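Local coordinates for 7,8-dihydro-6-hydroxymethylpterin pyrophosphokinase-dihydropteroate synthase (Plasmodium falciparum, PDB 6JWY), which probably makes the pterin diphosphate from 6-hydroxymethyl-7,8-dihydropterin and ATP, then joins it to 4-aminobenzoate to give 7,8-dihydropteroate in folate synthesis, at residues Val19-Thr24 / Phe163-Val168; Ser52-Thr57 / Pro568-Leu573; Thr542-Leu547 / Gly579-His584. The protein carries 1 engineered substitution. One frame throughout, in Å; residues are numbered along the deposited sequence.

Interaction 1 of 3, residues Val19-Thr24 / Phe163-Val168. With PH2 (2-amino-6-hydroxymethyl-7,8-dihydro-3H-pteridin-4-one), chain D.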
loop_
_atom_site.group_PDB
_atom_site.type_symbol
_atom_site.label_atom_id
_atom_site.label_comp_id
_atom_site.label_asym_id
_atom_site.label_seq_id
_atom_site.Cartn_x
_atom_site.Cartn_y
_atom_site.Cartn_z
ATOM N N VAL A 19 18.141 35.761 -5.398
ATOM C CA VAL A 19 17.798 34.352 -5.411
ATOM C C VAL A 19 18.961 33.607 -6.038
ATOM O O VAL A 19 19.383 33.954 -7.128
ATOM C CB VAL A 19 16.470 34.131 -6.155
ATOM C CG1 VAL A 19 16.158 32.656 -6.308
ATOM C CG2 VAL A 19 15.321 34.853 -5.443
ATOM N N LEU A 20 19.517 32.632 -5.315
ATOM C CA LEU A 20 20.750 32.000 -5.763
ATOM C C LEU A 20 20.479 30.545 -6.106
ATOM O O LEU A 20 19.481 30.015 -5.641
ATOM C CB LEU A 20 21.844 32.104 -4.693
ATOM C CG LEU A 20 22.251 33.512 -4.262
ATOM C CD1 LEU A 20 23.568 33.474 -3.490
ATOM C CD2 LEU A 20 22.329 34.473 -5.443
ATOM N N ASN A 21 21.374 29.941 -6.909
ATOM C CA ASN A 21 21.372 28.531 -7.239
ATOM C C ASN A 21 22.729 27.969 -6.840
ATOM O O ASN A 21 23.764 28.567 -7.101
ATOM C CB ASN A 21 21.120 28.328 -8.733
ATOM C CG ASN A 21 20.863 26.894 -9.150
ATOM O OD1 ASN A 21 19.764 26.369 -8.991
ATOM N ND2 ASN A 21 21.867 26.252 -9.720
ATOM N N LEU A 22 22.722 26.822 -6.167
ATOM C CA LEU A 22 23.955 26.177 -5.755
ATOM C C LEU A 22 23.925 24.768 -6.332
ATOM O O LEU A 22 22.886 24.102 -6.295
ATOM C CB LEU A 22 24.011 26.135 -4.224
ATOM C CG LEU A 22 24.329 27.441 -3.489
ATOM C CD1 LEU A 22 23.256 28.498 -3.720
ATOM C CD2 LEU A 22 24.473 27.179 -2.000
ATOM N N GLY A 23 25.060 24.342 -6.896
ATOM C CA GLY A 23 25.184 22.993 -7.411
ATOM C C GLY A 23 26.555 22.399 -7.114
ATOM O O GLY A 23 27.554 23.116 -7.050
ATOM N N THR A 24 26.567 21.076 -6.931
ATOM C CA THR A 24 27.787 20.295 -6.914
ATOM C C THR A 24 27.533 18.910 -7.502
ATOM O O THR A 24 26.380 18.492 -7.611
ATOM C CB THR A 24 28.310 20.132 -5.495
ATOM O OG1 THR A 24 29.557 19.517 -5.800
ATOM C CG2 THR A 24 27.469 19.210 -4.637
ATOM N N PHE A 163 23.852 15.893 -10.499
ATOM C CA PHE A 163 24.014 17.141 -9.758
ATOM C C PHE A 163 23.294 17.064 -8.409
ATOM O O PHE A 163 22.281 16.367 -8.278
ATOM C CB PHE A 163 23.528 18.343 -10.579
ATOM C CG PHE A 163 24.448 18.701 -11.714
ATOM C CD1 PHE A 163 25.553 19.512 -11.503
ATOM C CD2 PHE A 163 24.243 18.184 -12.987
ATOM C CE1 PHE A 163 26.421 19.817 -12.545
ATOM C CE2 PHE A 163 25.104 18.492 -14.030
ATOM C CZ PHE A 163 26.190 19.310 -13.804
ATOM N N TYR A 164 23.824 17.820 -7.436
ATOM C CA TYR A 164 23.134 18.083 -6.182
ATOM C C TYR A 164 22.826 19.569 -6.079
ATOM O O TYR A 164 23.739 20.371 -5.894
ATOM C CB TYR A 164 23.912 17.479 -5.011
ATOM C CG TYR A 164 24.014 16.001 -5.236
ATOM C CD1 TYR A 164 24.980 15.495 -6.099
ATOM C CD2 TYR A 164 23.044 15.142 -4.744
ATOM C CE1 TYR A 164 25.034 14.144 -6.400
ATOM C CE2 TYR A 164 23.099 13.787 -5.022
ATOM C CZ TYR A 164 24.087 13.293 -5.860
ATOM O OH TYR A 164 24.119 11.967 -6.155
ATOM N N ASN A 165 21.531 19.910 -6.183
ATOM C CA ASN A 165 21.110 21.299 -6.287
ATOM C C ASN A 165 20.381 21.802 -5.043
ATOM O O ASN A 165 19.757 21.047 -4.294
ATOM C CB ASN A 165 20.201 21.517 -7.490
ATOM C CG ASN A 165 20.957 21.394 -8.796
ATOM O OD1 ASN A 165 20.733 20.447 -9.557
ATOM N ND2 ASN A 165 21.867 22.325 -9.052
ATOM N N LEU A 166 20.391 23.132 -4.915
ATOM C CA LEU A 166 19.769 23.848 -3.815
ATOM C C LEU A 166 19.592 25.307 -4.225
ATOM O O LEU A 166 20.517 25.876 -4.797
ATOM C CB LEU A 166 20.752 23.747 -2.644
ATOM C CG LEU A 166 20.351 24.533 -1.405
ATOM C CD1 LEU A 166 18.915 24.202 -1.050
ATOM C CD2 LEU A 166 21.266 24.188 -0.248
ATOM N N THR A 167 18.425 25.903 -3.951
ATOM C CA THR A 167 18.315 27.353 -4.099
ATOM C C THR A 167 18.130 28.034 -2.741
ATOM O O THR A 167 17.729 27.404 -1.764
ATOM C CB THR A 167 17.176 27.798 -5.027
ATOM O OG1 THR A 167 15.938 27.269 -4.556
ATOM C CG2 THR A 167 17.397 27.457 -6.482
ATOM N N VAL A 168 18.363 29.352 -2.729
ATOM C CA VAL A 168 18.498 30.152 -1.516
ATOM C C VAL A 168 17.918 31.529 -1.824
ATOM O O VAL A 168 18.157 32.074 -2.896
ATOM C CB VAL A 168 19.989 30.298 -1.132
ATOM C CG1 VAL A 168 20.180 31.096 0.132
ATOM C CG2 VAL A 168 20.689 28.965 -0.987
HETATM N N1 PH2 D . 24.772 22.701 -14.010
HETATM C C2 PH2 D . 25.298 22.774 -15.241
HETATM C C3 PH2 D . 24.832 21.970 -16.414
HETATM N N4 PH2 D . 23.756 21.042 -16.099
HETATM N N5 PH2 D . 22.193 20.101 -14.607
HETATM C C6 PH2 D . 21.661 20.012 -13.390
HETATM N N6 PH2 D . 20.663 19.155 -13.141
HETATM N N7 PH2 D . 22.113 20.784 -12.348
HETATM C C8 PH2 D . 23.137 21.686 -12.508
HETATM O O8 PH2 D . 23.501 22.347 -11.523
HETATM C C9 PH2 D . 23.716 21.790 -13.791
HETATM C C10 PH2 D . 23.215 20.972 -14.834
HETATM C C11 PH2 D . 26.440 23.729 -15.480
HETATM O O4 PH2 D . 27.147 24.064 -14.300
#
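The Tyr164 ring takes the carbonyl oxygen of Thr24 at its edge, with Thr24 O 3.6 Å from Tyr164 CD1. The bound pterin PH2 covers one face of the neighbouring Phe163 ring. PH2 C9 lies 3.4 Å above the centre of that face. The Asn165 amide reads the pterin edge with both ends. PH2 N7 donates to Asn165 OD1 at 3.1 Å, almost straight at 178°. Asn165 ND2 donates to PH2 O8 at 3.0 Å. It also makes a weak bond to Leu22 O. Asn165 lies on the same sheet face as Asn21. Its CG is beside its own backbone N (chi1 -70°), and from there the amide reaches the pterin edge. The two amide planes are 37° apart. Thr57 also bonds Asn165 OD1.

The backbones are antiparallel. Leu20-Val168, Leu22-Leu166 and Thr24-Tyr164 are hydrogen-bonded pairs. The bond from Tyr164 N to Thr24 O is the shortest of these, at 2.6 Å. On the face with Leu20, Leu22 CD1 meets Val168 CG2 at 3.8 Å, packed against helix 30-44. On the face with Asn21, Thr167 CG2 lies 3.6 Å from Asn21 OD1.

The contact joins two neighbouring inner strands, 16-24 and 163-172, of the pyrophosphokinase sheet and forms part of its pterin site. The two straight bonds fix the rotation of the Asn165 amide and match the donor and acceptor of the pterin.

Interaction 2 of 3, residues Ser52-Thr57 / Pro568-Leu573. With PH2 (2-amino-6-hydroxymethyl-7,8-dihydro-3H-pteridin-4-one), chain D.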
loop_
_atom_site.group_PDB
_atom_site.type_symbol
_atom_site.label_atom_id
_atom_site.label_comp_id
_atom_site.label_asym_id
_atom_site.label_seq_id
_atom_site.Cartn_x
_atom_site.Cartn_y
_atom_site.Cartn_z
ATOM N N SER A 52 15.429 25.896 -0.656
ATOM C CA SER A 52 14.589 24.854 -1.216
ATOM C C SER A 52 14.976 23.558 -0.528
ATOM O O SER A 52 15.852 23.569 0.328
ATOM C CB SER A 52 14.794 24.773 -2.709
ATOM O OG SER A 52 16.078 24.237 -3.019
ATOM N N TYR A 53 14.354 22.441 -0.916
ATOM C CA TYR A 53 14.964 21.151 -0.624
ATOM C C TYR A 53 16.284 21.006 -1.386
ATOM O O TYR A 53 16.608 21.777 -2.297
ATOM C CB TYR A 53 13.994 20.004 -0.894
ATOM C CG TYR A 53 12.872 19.954 0.103
ATOM C CD1 TYR A 53 13.031 19.309 1.320
ATOM C CD2 TYR A 53 11.670 20.607 -0.135
ATOM C CE1 TYR A 53 11.998 19.253 2.244
ATOM C CE2 TYR A 53 10.633 20.562 0.778
ATOM C CZ TYR A 53 10.802 19.903 1.981
ATOM O OH TYR A 53 9.791 19.925 2.903
ATOM N N LEU A 54 17.059 20.018 -0.947
ATOM C CA LEU A 54 18.192 19.495 -1.671
ATOM C C LEU A 54 17.668 18.500 -2.712
ATOM O O LEU A 54 16.760 17.706 -2.428
ATOM C CB LEU A 54 19.040 18.819 -0.599
ATOM C CG LEU A 54 20.505 18.552 -0.920
ATOM C CD1 LEU A 54 21.088 19.662 -1.776
ATOM C CD2 LEU A 54 21.279 18.407 0.384
ATOM N N TYR A 55 18.195 18.581 -3.942
ATOM C CA TYR A 55 17.796 17.608 -4.957
ATOM C C TYR A 55 18.988 16.930 -5.635
ATOM O O TYR A 55 20.033 17.546 -5.898
ATOM C CB TYR A 55 16.853 18.191 -6.011
ATOM C CG TYR A 55 15.530 18.670 -5.476
ATOM C CD1 TYR A 55 15.402 19.935 -4.930
ATOM C CD2 TYR A 55 14.390 17.875 -5.557
ATOM C CE1 TYR A 55 14.180 20.377 -4.437
ATOM C CE2 TYR A 55 13.157 18.310 -5.090
ATOM C CZ TYR A 55 13.048 19.570 -4.511
ATOM O OH TYR A 55 11.841 20.028 -4.019
ATOM N N GLU A 56 18.781 15.636 -5.921
ATOM C CA GLU A 56 19.617 14.904 -6.856
ATOM C C GLU A 56 19.002 15.027 -8.248
ATOM O O GLU A 56 17.880 14.565 -8.481
ATOM C CB GLU A 56 19.682 13.432 -6.475
ATOM C CG GLU A 56 20.693 12.675 -7.318
ATOM C CD GLU A 56 20.893 11.269 -6.804
ATOM O OE1 GLU A 56 20.007 10.447 -7.065
ATOM O OE2 GLU A 56 21.896 11.022 -6.119
ATOM N N THR A 57 19.729 15.681 -9.162
ATOM C CA THR A 57 19.119 15.957 -10.455
ATOM C C THR A 57 19.933 15.385 -11.613
ATOM O O THR A 57 21.163 15.317 -11.559
ATOM C CB THR A 57 18.853 17.452 -10.635
ATOM O OG1 THR A 57 20.128 18.084 -10.482
ATOM C CG2 THR A 57 17.859 17.976 -9.622
ATOM N N PRO A 568 17.844 25.476 6.957
ATOM C CA PRO A 568 17.607 24.832 5.657
ATOM C C PRO A 568 16.287 24.054 5.644
ATOM O O PRO A 568 16.024 23.225 6.516
ATOM C CB PRO A 568 18.810 23.879 5.552
ATOM C CG PRO A 568 19.896 24.559 6.400
ATOM C CD PRO A 568 19.141 25.146 7.576
ATOM N N ARG A 569 15.457 24.269 4.615
ATOM C CA ARG A 569 14.189 23.547 4.521
ATOM C C ARG A 569 14.359 22.015 4.622
ATOM O O ARG A 569 13.454 21.307 5.086
ATOM C CB ARG A 569 13.410 24.050 3.302
ATOM C CG ARG A 569 12.096 23.317 3.038
ATOM C CD ARG A 569 11.575 23.640 1.636
ATOM N NE ARG A 569 11.522 25.088 1.524
ATOM C CZ ARG A 569 10.448 25.850 1.763
ATOM N NH1 ARG A 569 9.278 25.304 2.075
ATOM N NH2 ARG A 569 10.564 27.165 1.645
ATOM N N TYR A 570 15.525 21.485 4.234
ATOM C CA TYR A 570 15.664 20.038 4.084
ATOM C C TYR A 570 16.127 19.387 5.392
ATOM O O TYR A 570 16.346 18.169 5.429
ATOM C CB TYR A 570 16.622 19.693 2.936
ATOM C CG TYR A 570 17.947 20.408 3.033
ATOM C CD1 TYR A 570 18.933 19.917 3.853
ATOM C CD2 TYR A 570 18.188 21.601 2.362
ATOM C CE1 TYR A 570 20.161 20.536 3.963
ATOM C CE2 TYR A 570 19.402 22.255 2.482
ATOM C CZ TYR A 570 20.394 21.710 3.286
ATOM O OH TYR A 570 21.615 22.301 3.474
ATOM N N ARG A 571 16.264 20.209 6.456
ATOM C CA ARG A 571 16.636 19.721 7.772
ATOM C C ARG A 571 15.458 19.720 8.738
ATOM O O ARG A 571 15.656 19.501 9.939
ATOM C CB ARG A 571 17.807 20.532 8.331
ATOM C CG ARG A 571 19.142 20.090 7.746
ATOM C CD ARG A 571 20.286 20.771 8.472
ATOM N NE ARG A 571 21.602 20.367 7.991
ATOM C CZ ARG A 571 22.244 19.296 8.436
ATOM N NH1 ARG A 571 21.688 18.516 9.345
ATOM N NH2 ARG A 571 23.424 18.992 7.943
ATOM N N ILE A 572 14.244 19.945 8.220
ATOM C CA ILE A 572 13.090 20.117 9.081
ATOM C C ILE A 572 12.148 18.947 8.887
ATOM O O ILE A 572 11.710 18.700 7.779
ATOM C CB ILE A 572 12.405 21.466 8.777
ATOM C CG1 ILE A 572 13.313 22.620 9.192
ATOM C CG2 ILE A 572 11.049 21.561 9.445
ATOM C CD1 ILE A 572 12.880 23.935 8.629
ATOM N N LEU A 573 11.770 18.287 9.971
ATOM C CA LEU A 573 10.873 17.138 9.897
ATOM C C LEU A 573 9.545 17.497 10.546
ATOM O O LEU A 573 9.522 18.234 11.547
ATOM C CB LEU A 573 11.542 15.947 10.591
ATOM C CG LEU A 573 12.985 15.713 10.131
ATOM C CD1 LEU A 573 13.873 15.198 11.246
ATOM C CD2 LEU A 573 13.047 14.790 8.922
HETATM N N1 PH2 D . 24.772 22.701 -14.010
HETATM C C2 PH2 D . 25.298 22.774 -15.241
HETATM C C3 PH2 D . 24.832 21.970 -16.414
HETATM N N4 PH2 D . 23.756 21.042 -16.099
HETATM N N5 PH2 D . 22.193 20.101 -14.607
HETATM C C6 PH2 D . 21.661 20.012 -13.390
HETATM N N6 PH2 D . 20.663 19.155 -13.141
HETATM N N7 PH2 D . 22.113 20.784 -12.348
HETATM C C8 PH2 D . 23.137 21.686 -12.508
HETATM O O8 PH2 D . 23.501 22.347 -11.523
HETATM C C9 PH2 D . 23.716 21.790 -13.791
HETATM C C10 PH2 D . 23.215 20.972 -14.834
HETATM C C11 PH2 D . 26.440 23.729 -15.480
HETATM O O4 PH2 D . 27.147 24.064 -14.300
HETATM O O HOH W 1 8.551 22.724 2.520
HETATM O O HOH W 2 11.292 19.957 5.210
#
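Tyr53 and Tyr570 bring the backbones closest, CA to CA 4.9 Å, where the chain at Ser52-Leu54 meets a 3-10 turn closed by a bond from Arg571 N to Pro568 O. The side chains carry the contact.

Arg569 lays its aliphatic part over one face of the Tyr53 ring. Its CD is 3.8 Å from the centroid of that ring and 30° off the normal, a CH-pi contact. The chain then bends at chi3 (-53°) and turns the guanidinium off the ring, with the two planes 57° apart. Arg569 NE and NH2 bond Thr51 and Asn50 on the approach to Ser52.

The Tyr570 ring is held on both faces. Leu54 CB lies 4.0 Å above one face, and Pro568 CB lies 3.4 Å above the opposite face, both offset toward the rim. Ser52 O sits at the edge, in the ring plane. Glu35 bonds Tyr570 OH and also pairs with Arg571.

Two waters meet at Tyr53 OH. One donates to Tyr53 OH at 3.1 Å and accepts from Arg569 NH1. The other accepts from Tyr53 OH at 2.8 Å and donates to Arg569 O and Ile572 O.

At the far end of 52-57, the Thr57 hydroxyl accepts a bond from the pterin, with PH2 N6 2.9 Å from Thr57 OG1.

The contact joins the pyrophosphokinase part to the 3-10 turn that leads into strand 572-575 of the pterin-binding synthase part. Direct contact between these two segments is apolar and CH-pi, while water bridges their polar groups. The buried Tyr53 hydroxyl is thus satisfied both as donor and as acceptor.

Interaction 3 of 3, residues Thr542-Leu547 / Gly579-His584. With CKL (4-[(2-azanyl-4-oxidanylidene-7,8-dihydro-3~{H}-pteridin-6-yl)methylamino]-~{N}-(5,6-dimethoxypyrimidin-4-yl)benzenesulfonamide), chain C.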
loop_
_atom_site.group_PDB
_atom_site.type_symbol
_atom_site.label_atom_id
_atom_site.label_comp_id
_atom_site.label_asym_id
_atom_site.label_seq_id
_atom_site.Cartn_x
_atom_site.Cartn_y
_atom_site.Cartn_z
ATOM N N THR A 542 -9.487 19.983 22.084
ATOM C CA THR A 542 -9.642 18.860 21.176
ATOM C C THR A 542 -10.557 19.240 20.016
ATOM O O THR A 542 -11.105 18.384 19.333
ATOM C CB THR A 542 -10.062 17.619 21.980
ATOM O OG1 THR A 542 -9.184 16.584 21.563
ATOM C CG2 THR A 542 -11.513 17.213 21.837
ATOM N N ASN A 543 -10.685 20.537 19.768
ATOM C CA ASN A 543 -11.688 20.982 18.827
ATOM C C ASN A 543 -10.997 21.574 17.613
ATOM O O ASN A 543 -10.202 22.497 17.736
ATOM C CB ASN A 543 -12.623 22.012 19.459
ATOM C CG ASN A 543 -14.055 21.798 19.023
ATOM O OD1 ASN A 543 -14.514 22.429 18.067
ATOM N ND2 ASN A 543 -14.746 20.878 19.686
ATOM N N TYR A 544 -11.319 21.038 16.435
ATOM C CA TYR A 544 -10.693 21.481 15.199
ATOM C C TYR A 544 -11.772 21.652 14.146
ATOM O O TYR A 544 -12.720 20.878 14.113
ATOM C CB TYR A 544 -9.720 20.418 14.666
ATOM C CG TYR A 544 -8.558 20.116 15.582
ATOM C CD1 TYR A 544 -8.684 19.229 16.635
ATOM C CD2 TYR A 544 -7.336 20.738 15.404
ATOM C CE1 TYR A 544 -7.605 18.958 17.463
ATOM C CE2 TYR A 544 -6.250 20.463 16.215
ATOM C CZ TYR A 544 -6.385 19.574 17.257
ATOM O OH TYR A 544 -5.324 19.322 18.081
ATOM N N ASP A 545 -11.587 22.642 13.276
ATOM C CA ASP A 545 -12.489 22.861 12.165
ATOM C C ASP A 545 -12.200 21.886 11.030
ATOM O O ASP A 545 -13.124 21.445 10.361
ATOM C CB ASP A 545 -12.386 24.298 11.658
ATOM C CG ASP A 545 -12.885 25.310 12.676
ATOM O OD1 ASP A 545 -13.452 24.881 13.728
ATOM O OD2 ASP A 545 -12.683 26.525 12.433
ATOM N N ASN A 546 -10.912 21.633 10.764
ATOM C CA ASN A 546 -10.468 20.747 9.702
ATOM C C ASN A 546 -9.166 20.112 10.183
ATOM O O ASN A 546 -8.077 20.471 9.724
ATOM C CB ASN A 546 -10.372 21.503 8.373
ATOM C CG ASN A 546 -10.073 20.645 7.155
ATOM O OD1 ASN A 546 -9.874 19.429 7.254
ATOM N ND2 ASN A 546 -10.003 21.278 5.989
ATOM N N LEU A 547 -9.313 19.191 11.145
ATOM C CA LEU A 547 -8.238 18.510 11.845
ATOM C C LEU A 547 -7.018 18.351 10.946
ATOM O O LEU A 547 -5.931 18.821 11.287
ATOM C CB LEU A 547 -8.739 17.138 12.308
ATOM C CG LEU A 547 -7.705 16.208 12.951
ATOM C CD1 LEU A 547 -7.327 16.674 14.351
ATOM C CD2 LEU A 547 -8.228 14.784 13.037
ATOM N N GLY A 579 -1.855 11.669 19.604
ATOM C CA GLY A 579 -2.156 11.620 21.027
ATOM C C GLY A 579 -1.954 12.931 21.798
ATOM O O GLY A 579 -2.091 12.942 23.017
ATOM N N PHE A 580 -1.607 14.037 21.132
ATOM C CA PHE A 580 -1.462 15.298 21.851
ATOM C C PHE A 580 -2.528 16.305 21.406
ATOM O O PHE A 580 -2.432 16.890 20.326
ATOM C CB PHE A 580 -0.151 15.981 21.490
ATOM C CG PHE A 580 1.125 15.422 22.058
ATOM C CD1 PHE A 580 1.669 15.966 23.218
ATOM C CD2 PHE A 580 1.819 14.416 21.384
ATOM C CE1 PHE A 580 2.886 15.520 23.697
ATOM C CE2 PHE A 580 3.032 13.952 21.877
ATOM C CZ PHE A 580 3.565 14.514 23.027
ATOM N N ALA A 581 -3.518 16.554 22.273
ATOM C CA ALA A 581 -4.626 17.428 21.923
ATOM C C ALA A 581 -5.367 16.821 20.739
ATOM O O ALA A 581 -5.771 17.532 19.805
ATOM C CB ALA A 581 -4.138 18.825 21.619
ATOM N N LYS A 582 -5.509 15.487 20.807
ATOM C CA LYS A 582 -6.222 14.710 19.808
ATOM C C LYS A 582 -6.982 13.608 20.544
ATOM O O LYS A 582 -6.386 12.829 21.283
ATOM C CB LYS A 582 -5.188 14.085 18.859
ATOM C CG LYS A 582 -4.954 14.774 17.522
ATOM C CD LYS A 582 -3.993 15.959 17.496
ATOM C CE LYS A 582 -2.532 15.569 17.490
ATOM N NZ LYS A 582 -1.646 16.752 17.388
ATOM N N LYS A 583 -8.297 13.523 20.347
ATOM C CA LYS A 583 -9.006 12.305 20.730
ATOM C C LYS A 583 -8.461 11.120 19.913
ATOM O O LYS A 583 -7.952 11.293 18.803
ATOM C CB LYS A 583 -10.507 12.467 20.459
ATOM C CG LYS A 583 -11.241 13.549 21.245
ATOM C CD LYS A 583 -10.957 13.518 22.729
ATOM C CE LYS A 583 -12.103 14.046 23.575
ATOM N NZ LYS A 583 -11.689 14.308 24.977
ATOM N N HIS A 584 -8.595 9.905 20.442
ATOM C CA HIS A 584 -8.244 8.677 19.743
ATOM C C HIS A 584 -8.717 8.663 18.286
ATOM O O HIS A 584 -7.934 8.363 17.382
ATOM C CB HIS A 584 -8.751 7.467 20.527
ATOM C CG HIS A 584 -8.231 7.453 21.925
ATOM N ND1 HIS A 584 -7.130 8.198 22.305
ATOM C CD2 HIS A 584 -8.629 6.788 23.025
ATOM C CE1 HIS A 584 -6.883 8.002 23.581
ATOM N NE2 HIS A 584 -7.775 7.126 24.041
HETATM C C2 CKL C . 7.817 13.436 18.864
HETATM C C4 CKL C . 5.880 12.183 19.384
HETATM C C5 CKL C . 6.278 12.063 20.793
HETATM C C6 CKL C . 7.551 12.735 21.110
HETATM O O24 CKL C . -2.045 9.336 24.503
HETATM S S21 CKL C . -1.015 8.751 25.335
HETATM O O23 CKL C . -1.015 7.356 25.037
HETATM N N22 CKL C . -1.209 8.838 26.946
HETATM C C25 CKL C . -2.140 9.577 27.601
HETATM C C30 CKL C . -2.207 9.489 28.986
HETATM O O31 CKL C . -1.346 8.675 29.683
HETATM C C32 CKL C . -0.156 9.207 30.273
HETATM C C29 CKL C . -3.173 10.226 29.653
HETATM O O33 CKL C . -3.269 10.154 31.025
HETATM C C34 CKL C . -4.540 10.114 31.697
HETATM N N28 CKL C . -4.009 11.019 28.936
HETATM C C27 CKL C . -3.926 11.095 27.594
HETATM N N26 CKL C . -3.009 10.380 26.927
HETATM C C18 CKL C . 0.385 9.509 25.105
HETATM C C17 CKL C . 1.561 8.859 25.487
HETATM C C16 CKL C . 2.778 9.503 25.306
HETATM C C19 CKL C . 0.432 10.809 24.574
HETATM C C20 CKL C . 1.660 11.447 24.395
HETATM C C15 CKL C . 2.842 10.780 24.743
HETATM N N14 CKL C . 4.059 11.397 24.550
HETATM C C13 CKL C . 5.361 10.764 24.289
HETATM C C8 CKL C . 6.015 11.409 23.073
HETATM C C9 CKL C . 7.295 12.067 23.430
HETATM N N10 CKL C . 7.991 12.709 22.362
HETATM N N1 CKL C . 8.282 13.378 20.141
HETATM N N7 CKL C . 5.547 11.411 21.764
HETATM O O12 CKL C . 4.820 11.644 18.993
HETATM N N3 CKL C . 6.654 12.868 18.514
HETATM N N11 CKL C . 8.509 14.113 17.928
#
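Tyr544 OH donates a short hydrogen bond to Ala581 O, 2.5 Å long. The acceptor lies at the ring edge, in its plane, and the donor is tilted 23° from the carbonyl plane. Leu547 CD1 lies 3.7 Å above one face of the Tyr544 ring, and Arg532 makes a cation-pi contact with the ring.

The bend at chi2 (83°) brings Lys582 CD 3.7 Å from Tyr544 OH, and the bend at chi3 (79°) turns NZ back to a weak bond with Phe580 O. His530 and Ile576 also bond Lys582 NZ. Thr542 and Lys583 cross at about a right angle, with Thr542 CG2 3.7 Å from Lys583 CE. Lys583 is the N-cap residue of helix 584-592.

On the ligand side, the Phe580 ring has C20 of the pterin-sulfonamide compound CKL over one face and CKL N7 at its edge.

Both segments are loops that follow strands of the synthase's TIM barrel, where the ligand binds. The tyrosine bond ties the carbonyl two residues after Gly579 to the neighbouring loop. The buried lysine amine is satisfied largely by groups beyond the two segments.

Overall arrangement
Interactions 1 and 2 lie side by side, with centres about 11 Å apart. Strands 163-172 and 46-57 are neighbours in the antiparallel pyrophosphokinase sheet, and both contacts touch the pterin PH2. Interaction 2 also reaches the turn that leads into strand 572-575 of the parallel barrel, so it bridges the two catalytic parts. Interaction 3 sits on loops of that barrel, beside the ligand CKL. Its centre is about 29 Å from that of interaction 2 and about 39 Å from that of interaction 1. Along the chain, interaction 2 crosses both others, while interaction 1 closes before interaction 3 opens. The two pterin sites are thus separate, and interaction 2 runs from the first toward the synthase part.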